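Local coordinates for inosine-uridine nucleoside N-ribohydrolase (Xanthomonas oryzae pv. oryzae, PDB 4KL0), which is an effector protein that binds calcium and probably hydrolyses the N-glycosidic bond of nucleosides or related compounds, at residues A[41-44]-A[45-49]; A[211-214]-A[215-218]; A[278-281]-A[282-286]. All coordinates share one frame; numbering follows the deposited sequence.

Interaction 1 (A[41-44]-A[45-49]); sequences DDVV and TYTIA. With CA (calcium ion), chain B.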
loop_
_atom_site.group_PDB
_atom_site.type_symbol
_atom_site.label_atom_id
_atom_site.label_comp_id
_atom_site.label_asym_id
_atom_site.label_seq_id
_atom_site.Cartn_x
_atom_site.Cartn_y
_atom_site.Cartn_z
ATOM N N ASP A 41 -1.201 4.805 -5.082
ATOM C CA ASP A 41 -0.734 4.377 -3.745
ATOM C C ASP A 41 0.210 3.196 -3.752
ATOM O O ASP A 41 1.228 3.203 -3.054
ATOM C CB ASP A 41 -1.926 3.924 -2.961
ATOM C CG ASP A 41 -2.598 5.027 -2.309
ATOM O OD1 ASP A 41 -3.322 5.799 -3.020
ATOM O OD2 ASP A 41 -2.439 5.087 -1.067
ATOM N N ASP A 42 -0.159 2.122 -4.462
ATOM C CA ASP A 42 0.673 0.931 -4.399
ATOM C C ASP A 42 2.041 1.201 -4.969
ATOM O O ASP A 42 3.050 0.698 -4.438
ATOM C CB ASP A 42 -0.029 -0.260 -5.101
ATOM C CG ASP A 42 -1.386 -0.580 -4.478
ATOM O OD1 ASP A 42 -1.453 -1.620 -3.815
ATOM O OD2 ASP A 42 -2.375 0.229 -4.654
ATOM N N VAL A 43 2.090 1.958 -6.076
ATOM C CA VAL A 43 3.397 2.213 -6.691
ATOM C C VAL A 43 4.262 3.160 -5.874
ATOM O O VAL A 43 5.482 2.969 -5.841
ATOM C CB VAL A 43 3.225 2.649 -8.141
ATOM C CG1 VAL A 43 4.583 3.146 -8.727
ATOM C CG2 VAL A 43 2.695 1.415 -8.927
ATOM N N VAL A 44 3.654 4.119 -5.155
ATOM C CA VAL A 44 4.434 4.887 -4.188
ATOM C C VAL A 44 5.007 3.942 -3.125
ATOM O O VAL A 44 6.187 4.088 -2.717
ATOM C CB VAL A 44 3.583 5.996 -3.494
ATOM C CG1 VAL A 44 4.515 6.798 -2.529
ATOM C CG2 VAL A 44 2.989 6.932 -4.588
ATOM N N THR A 45 4.219 2.928 -2.731
ATOM C CA THR A 45 4.712 1.984 -1.724
ATOM C C THR A 45 5.905 1.195 -2.271
ATOM O O THR A 45 6.881 0.951 -1.536
ATOM C CB THR A 45 3.588 0.997 -1.322
ATOM O OG1 THR A 45 2.440 1.747 -0.966
ATOM C CG2 THR A 45 4.022 0.125 -0.144
ATOM N N TYR A 46 5.861 0.761 -3.542
ATOM C CA TYR A 46 6.972 0.004 -4.109
ATOM C C TYR A 46 8.214 0.905 -4.105
ATOM O O TYR A 46 9.353 0.448 -3.841
ATOM C CB TYR A 46 6.708 -0.406 -5.569
ATOM C CG TYR A 46 5.452 -1.199 -5.828
ATOM C CD1 TYR A 46 4.779 -1.856 -4.797
ATOM C CD2 TYR A 46 4.927 -1.290 -7.088
ATOM C CE1 TYR A 46 3.584 -2.552 -5.036
ATOM C CE2 TYR A 46 3.779 -1.992 -7.350
ATOM C CZ TYR A 46 3.098 -2.625 -6.330
ATOM O OH TYR A 46 1.927 -3.257 -6.642
ATOM N N THR A 47 7.988 2.200 -4.426
ATOM C CA THR A 47 9.099 3.181 -4.494
ATOM C C THR A 47 9.761 3.401 -3.125
ATOM O O THR A 47 10.982 3.273 -3.007
ATOM C CB THR A 47 8.621 4.494 -5.072
ATOM O OG1 THR A 47 8.085 4.235 -6.373
ATOM C CG2 THR A 47 9.763 5.496 -5.248
ATOM N N ILE A 48 8.966 3.689 -2.091
ATOM C CA ILE A 48 9.610 3.743 -0.782
ATOM C C ILE A 48 10.189 2.427 -0.298
ATOM O O ILE A 48 11.179 2.454 0.423
ATOM C CB ILE A 48 8.781 4.361 0.309
ATOM C CG1 ILE A 48 7.589 3.504 0.687
ATOM C CG2 ILE A 48 8.282 5.792 -0.124
ATOM C CD1 ILE A 48 6.969 3.908 2.029
ATOM N N ALA A 49 9.610 1.287 -0.692
ATOM C CA ALA A 49 10.197 -0.012 -0.342
ATOM C C ALA A 49 11.584 -0.156 -0.951
ATOM O O ALA A 49 12.445 -0.778 -0.329
ATOM C CB ALA A 49 9.320 -1.174 -0.769
HETATM CA CA CA B . -3.793 -0.485 -2.731
HETATM O O HOH W 1 -5.013 0.406 -0.497
HETATM O O HOH W 2 -4.752 1.753 -3.234
HETATM O O HOH W 3 -6.357 -0.890 -2.775
#
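Thr45 opens the second turn of helix 41-54 by gripping Asp41 twice: its backbone N lies 3.0 Å and its hydroxyl OG1 2.8 Å from Asp41 O, from opposite faces of the carbonyl plane. The fork exists because OG1 stands beside Thr45's own N, chi1 -52°. Tyr46 makes the next helical bond, N to Asp42 O; one face of its ring lies over Asp42 O, toward the rim, and over Val43 CA, a CH-pi contact 4.3 Å from the centroid, while Val43 CG2 reaches Tyr46 CE2 at 3.9 Å. Thr47 repeats the fork, OG1 to Val43 O at 2.9 Å, with its N arriving from the other face. Ile48 N makes a nearly straight bond (171°) to Val44 O. One turn back, both carboxylate oxygens of Asp42 hold the calcium ion, OD2 at 2.5 Å and OD1 at 2.8 Å; three waters, Asp35, Ile151 O and Asp318 complete the site. Thr34 bonds both Asp42 OD1 and Tyr46 OH, tying carboxylate and phenol together. The helix is the crossover of the beta-alpha-beta unit between parallel strands 28-34 and 58-65, wedged among helices 70-86, 248-269 and 317-325.

Interaction 2 (A[211-214]-A[215-218]); sequences YRRA and QQLG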
loop_
_atom_site.group_PDB
_atom_site.type_symbol
_atom_site.label_atom_id
_atom_site.label_comp_id
_atom_site.label_asym_id
_atom_site.label_seq_id
_atom_site.Cartn_x
_atom_site.Cartn_y
_atom_site.Cartn_z
ATOM N N TYR A 211 -8.786 -11.771 9.097
ATOM C CA TYR A 211 -8.775 -11.089 10.395
ATOM C C TYR A 211 -8.998 -12.152 11.444
ATOM O O TYR A 211 -8.317 -12.183 12.477
ATOM C CB TYR A 211 -9.918 -10.089 10.506
ATOM C CG TYR A 211 -9.685 -8.707 9.863
ATOM C CD1 TYR A 211 -9.247 -8.583 8.530
ATOM C CD2 TYR A 211 -9.967 -7.514 10.570
ATOM C CE1 TYR A 211 -9.120 -7.342 7.954
ATOM C CE2 TYR A 211 -9.840 -6.278 9.974
ATOM C CZ TYR A 211 -9.427 -6.187 8.650
ATOM O OH TYR A 211 -9.323 -4.963 8.022
ATOM N N ARG A 212 -9.964 -13.025 11.176
ATOM C CA ARG A 212 -10.300 -14.077 12.137
ATOM C C ARG A 212 -9.154 -15.067 12.298
ATOM O O ARG A 212 -8.779 -15.371 13.430
ATOM C CB ARG A 212 -11.595 -14.794 11.713
ATOM C CG ARG A 212 -11.873 -16.068 12.543
ATOM C CD ARG A 212 -13.254 -16.646 12.195
ATOM N NE ARG A 212 -13.239 -17.276 10.879
ATOM C CZ ARG A 212 -14.028 -16.887 9.868
ATOM N NH1 ARG A 212 -14.897 -15.890 10.050
ATOM N NH2 ARG A 212 -13.964 -17.513 8.692
ATOM N N ARG A 213 -8.598 -15.596 11.210
ATOM C CA ARG A 213 -7.604 -16.636 11.339
ATOM C C ARG A 213 -6.295 -16.119 11.919
ATOM O O ARG A 213 -5.559 -16.897 12.534
ATOM C CB ARG A 213 -7.377 -17.370 10.025
ATOM C CG ARG A 213 -6.566 -18.651 10.094
ATOM C CD ARG A 213 -7.386 -19.813 10.744
ATOM N NE ARG A 213 -6.631 -21.078 10.776
ATOM C CZ ARG A 213 -6.757 -21.992 11.749
ATOM N NH1 ARG A 213 -7.582 -21.753 12.765
ATOM N NH2 ARG A 213 -6.053 -23.133 11.727
ATOM N N ALA A 214 -5.983 -14.835 11.719
ATOM C CA ALA A 214 -4.702 -14.328 12.156
ATOM C C ALA A 214 -4.778 -14.375 13.672
ATOM O O ALA A 214 -3.834 -14.811 14.357
ATOM C CB ALA A 214 -4.524 -12.848 11.668
ATOM N N GLN A 215 -5.927 -13.983 14.184
ATOM C CA GLN A 215 -6.168 -13.936 15.635
ATOM C C GLN A 215 -6.221 -15.344 16.248
ATOM O O GLN A 215 -5.651 -15.565 17.320
ATOM C CB GLN A 215 -7.407 -13.145 15.975
ATOM C CG GLN A 215 -7.273 -11.598 15.807
ATOM C CD GLN A 215 -8.626 -10.887 15.873
ATOM O OE1 GLN A 215 -9.013 -10.319 16.918
ATOM N NE2 GLN A 215 -9.356 -10.886 14.731
ATOM N N GLN A 216 -6.865 -16.294 15.562
ATOM C CA GLN A 216 -6.845 -17.702 16.000
ATOM C C GLN A 216 -5.441 -18.296 16.017
ATOM O O GLN A 216 -5.130 -19.185 16.846
ATOM C CB GLN A 216 -7.747 -18.545 15.110
ATOM C CG GLN A 216 -9.151 -18.067 15.216
ATOM C CD GLN A 216 -10.123 -18.843 14.352
ATOM O OE1 GLN A 216 -9.747 -19.526 13.401
ATOM N NE2 GLN A 216 -11.387 -18.755 14.717
ATOM N N LEU A 217 -4.592 -17.846 15.093
ATOM C CA LEU A 217 -3.232 -18.334 15.007
ATOM C C LEU A 217 -2.251 -17.520 15.907
ATOM O O LEU A 217 -1.056 -17.848 15.978
ATOM C CB LEU A 217 -2.766 -18.386 13.556
ATOM C CG LEU A 217 -3.355 -19.324 12.504
ATOM C CD1 LEU A 217 -2.708 -19.003 11.187
ATOM C CD2 LEU A 217 -3.010 -20.772 12.843
ATOM N N GLY A 218 -2.746 -16.491 16.593
ATOM C CA GLY A 218 -1.920 -15.693 17.488
ATOM C C GLY A 218 -0.946 -14.774 16.774
ATOM O O GLY A 218 0.084 -14.362 17.334
HETATM O O HOH W 4 -11.289 -19.159 11.170
#
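Arg213 and Gln216 meet because their chains start in different directions: Arg213 sends CG anti to its N (chi1 -168°) and then bends at chi2, whereas Gln216 sets CG beside its own N (chi1 -62°) and runs extended. The site is the C-terminal turn of helix 204-216, closed by a Schellman motif in which Gly218 takes positive phi. Arg213 NH1 donates to Gln216 OE1 at 3.2 Å; the oxygen lies in the guanidinium plane, at its edge, and the amide plane stands almost perpendicular to it. Leu217 CD2 sits over one face of the same guanidinium, toward its rim, 4.0 Å from Arg213 NH2, and Leu217 also packs its CG and CD1 along the aliphatic CG of Arg213. Arg212 runs side by side with Gln216, its CG 3.5 Å from Gln216 NE2. Water 4 joins the two chains by accepting from Arg212 NE and donating to Gln216 OE1. That oxygen therefore receives both a guanidinium N-H and a water hydrogen on this exposed side. Toward the interior, Tyr211 and Ala214 pack against strands 172-178 and 221-224. Leu217 and Arg213 touch Leu161 of helix 155-163. Gln215 turns its amide back along the helix, and NE2 has a second acceptor in Val191 O. The bond from Gln215 NE2 to Tyr211 O is 2.8 Å long and almost linear (178°), in the plane of the amide yet well above the carbonyl plane, while Gln215 N reaches the same oxygen only weakly, at 3.4 Å.

Interaction 3 (A[278-281]-A[282-286]); sequences TAWF and FRTFV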
loop_
_atom_site.group_PDB
_atom_site.type_symbol
_atom_site.label_atom_id
_atom_site.label_comp_id
_atom_site.label_asym_id
_atom_site.label_seq_id
_atom_site.Cartn_x
_atom_site.Cartn_y
_atom_site.Cartn_z
ATOM N N THR A 278 -18.254 21.178 -5.945
ATOM C CA THR A 278 -17.008 21.959 -5.902
ATOM C C THR A 278 -16.568 22.175 -4.460
ATOM O O THR A 278 -15.353 22.165 -4.152
ATOM C CB THR A 278 -17.171 23.299 -6.634
ATOM O OG1 THR A 278 -17.434 23.073 -8.030
ATOM C CG2 THR A 278 -15.886 24.151 -6.475
ATOM N N ALA A 279 -17.539 22.362 -3.570
ATOM C CA ALA A 279 -17.285 22.522 -2.142
ATOM C C ALA A 279 -16.666 21.283 -1.520
ATOM O O ALA A 279 -15.827 21.367 -0.599
ATOM C CB ALA A 279 -18.579 22.846 -1.418
ATOM N N TRP A 280 -17.066 20.121 -2.004
ATOM C CA TRP A 280 -16.500 18.921 -1.435
ATOM C C TRP A 280 -15.045 18.820 -1.910
ATOM O O TRP A 280 -14.171 18.391 -1.159
ATOM C CB TRP A 280 -17.263 17.703 -1.890
ATOM C CG TRP A 280 -16.541 16.466 -1.589
ATOM C CD1 TRP A 280 -16.604 15.751 -0.440
ATOM C CD2 TRP A 280 -15.600 15.787 -2.439
ATOM N NE1 TRP A 280 -15.806 14.645 -0.524
ATOM C CE2 TRP A 280 -15.168 14.641 -1.740
ATOM C CE3 TRP A 280 -15.104 16.027 -3.724
ATOM C CZ2 TRP A 280 -14.234 13.732 -2.272
ATOM C CZ3 TRP A 280 -14.203 15.122 -4.271
ATOM C CH2 TRP A 280 -13.774 13.979 -3.540
ATOM N N PHE A 281 -14.803 19.248 -3.136
ATOM C CA PHE A 281 -13.457 19.147 -3.703
ATOM C C PHE A 281 -12.472 20.090 -2.971
ATOM O O PHE A 281 -11.392 19.652 -2.528
ATOM C CB PHE A 281 -13.456 19.437 -5.188
ATOM C CG PHE A 281 -12.119 19.212 -5.835
ATOM C CD1 PHE A 281 -11.104 20.166 -5.734
ATOM C CD2 PHE A 281 -11.882 18.064 -6.578
ATOM C CE1 PHE A 281 -9.853 19.955 -6.313
ATOM C CE2 PHE A 281 -10.625 17.863 -7.171
ATOM C CZ PHE A 281 -9.618 18.833 -7.046
ATOM N N PHE A 282 -12.825 21.374 -2.864
ATOM C CA PHE A 282 -11.987 22.293 -2.066
ATOM C C PHE A 282 -11.775 21.819 -0.592
ATOM O O PHE A 282 -10.660 21.903 -0.033
ATOM C CB PHE A 282 -12.507 23.748 -2.183
ATOM C CG PHE A 282 -12.002 24.462 -3.414
ATOM C CD1 PHE A 282 -11.043 25.477 -3.310
ATOM C CD2 PHE A 282 -12.416 24.084 -4.660
ATOM C CE1 PHE A 282 -10.529 26.098 -4.448
ATOM C CE2 PHE A 282 -11.922 24.696 -5.805
ATOM C CZ PHE A 282 -10.980 25.717 -5.709
ATOM N N ARG A 283 -12.809 21.276 0.030
ATOM C CA ARG A 283 -12.717 20.822 1.419
ATOM C C ARG A 283 -11.901 19.524 1.559
ATOM O O ARG A 283 -11.387 19.167 2.641
ATOM C CB ARG A 283 -14.132 20.645 1.976
ATOM C CG ARG A 283 -14.250 19.886 3.270
ATOM C CD ARG A 283 -15.703 19.886 3.751
ATOM N NE ARG A 283 -16.541 18.799 3.221
ATOM C CZ ARG A 283 -17.586 18.975 2.402
ATOM N NH1 ARG A 283 -17.914 20.186 1.980
ATOM N NH2 ARG A 283 -18.305 17.939 1.995
ATOM N N THR A 284 -11.775 18.805 0.455
ATOM C CA THR A 284 -11.070 17.551 0.506
ATOM C C THR A 284 -9.602 17.746 0.145
ATOM O O THR A 284 -8.737 17.099 0.768
ATOM C CB THR A 284 -11.678 16.541 -0.443
ATOM O OG1 THR A 284 -12.982 16.182 0.028
ATOM C CG2 THR A 284 -10.832 15.271 -0.486
ATOM N N PHE A 285 -9.341 18.587 -0.846
ATOM C CA PHE A 285 -7.993 18.717 -1.433
ATOM C C PHE A 285 -7.294 20.039 -1.182
ATOM O O PHE A 285 -6.082 20.181 -1.436
ATOM C CB PHE A 285 -8.025 18.445 -2.942
ATOM C CG PHE A 285 -8.505 17.063 -3.282
ATOM C CD1 PHE A 285 -7.688 15.940 -3.100
ATOM C CD2 PHE A 285 -9.816 16.870 -3.729
ATOM C CE1 PHE A 285 -8.149 14.678 -3.393
ATOM C CE2 PHE A 285 -10.282 15.602 -4.008
ATOM C CZ PHE A 285 -9.436 14.505 -3.859
ATOM N N VAL A 286 -8.056 21.037 -0.744
ATOM C CA VAL A 286 -7.485 22.343 -0.619
ATOM C C VAL A 286 -7.501 22.773 0.845
ATOM O O VAL A 286 -6.474 23.279 1.338
ATOM C CB VAL A 286 -8.197 23.359 -1.509
ATOM C CG1 VAL A 286 -7.574 24.757 -1.318
ATOM C CG2 VAL A 286 -8.126 22.940 -2.991
#
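Trp280 and Thr284 meet one turn apart on helix 278-285, hydroxyl against indole. From Trp280 CB, 4.0 Å from Arg283 NH2, the side chain leaves with CG anti to its backbone N (chi1 167°). CD1 comes next, with Arg283 NH2 near the indole plane at its edge, 3.7 Å away; the guanidinium stands nearly perpendicular to the ring and sets one of its own faces over Trp280 CA. Against one face of the indole, toward its rim, lies Thr284 OG1, 3.2 Å from Trp280 CE2, held there by its bond to Trp280 O at 2.8 Å; Thr284 CB adds a CH-pi contact to the six-membered ring. Farther out, CZ2 meets Thr284 CG2 at 4.1 Å. At the tip, Trp280 CH2 comes within 3.9 Å of Phe285 CE2. As whole rings the two form an offset edge-to-face pair, the edge of Phe285 toward the face of Trp280, planes at 86°. Phe285 also places CD2 over the centre of the Phe281 ring, 3.7 Å from Phe281 CE2, with the two rings inclined at 44°. In the backbone, Phe281 O accepts from both Phe285 N and Thr284 N. Leu261 and Leu264 of helix 248-269 adjoin Phe285, and Trp265 meets Phe281 edge-to-face. The result is an aromatic cluster on one side of a short surface helix, packed against the long helix 248-269 and remote from the calcium site.

Overall arrangement
All three contacts are local, between residues about one turn apart on one helix or at its end, and they follow one another along the chain without touching. Interaction 1 lies deepest, its centre about 7 Å from that of the chain, and it alone of the three supplies a ligand to the bound calcium. Interaction 2, with its centre about 27 Å from that of interaction 1, closes a helix packed on strands 172-178 and 221-224 of the central, mainly parallel sheet; the side chain of Tyr211 stays about 13 Å from the calcium. Interaction 3 is peripheral, its centre about 26 Å from that of interaction 1 and 39 Å from that of interaction 2. Helix 248-269 bridges interactions 1 and 3.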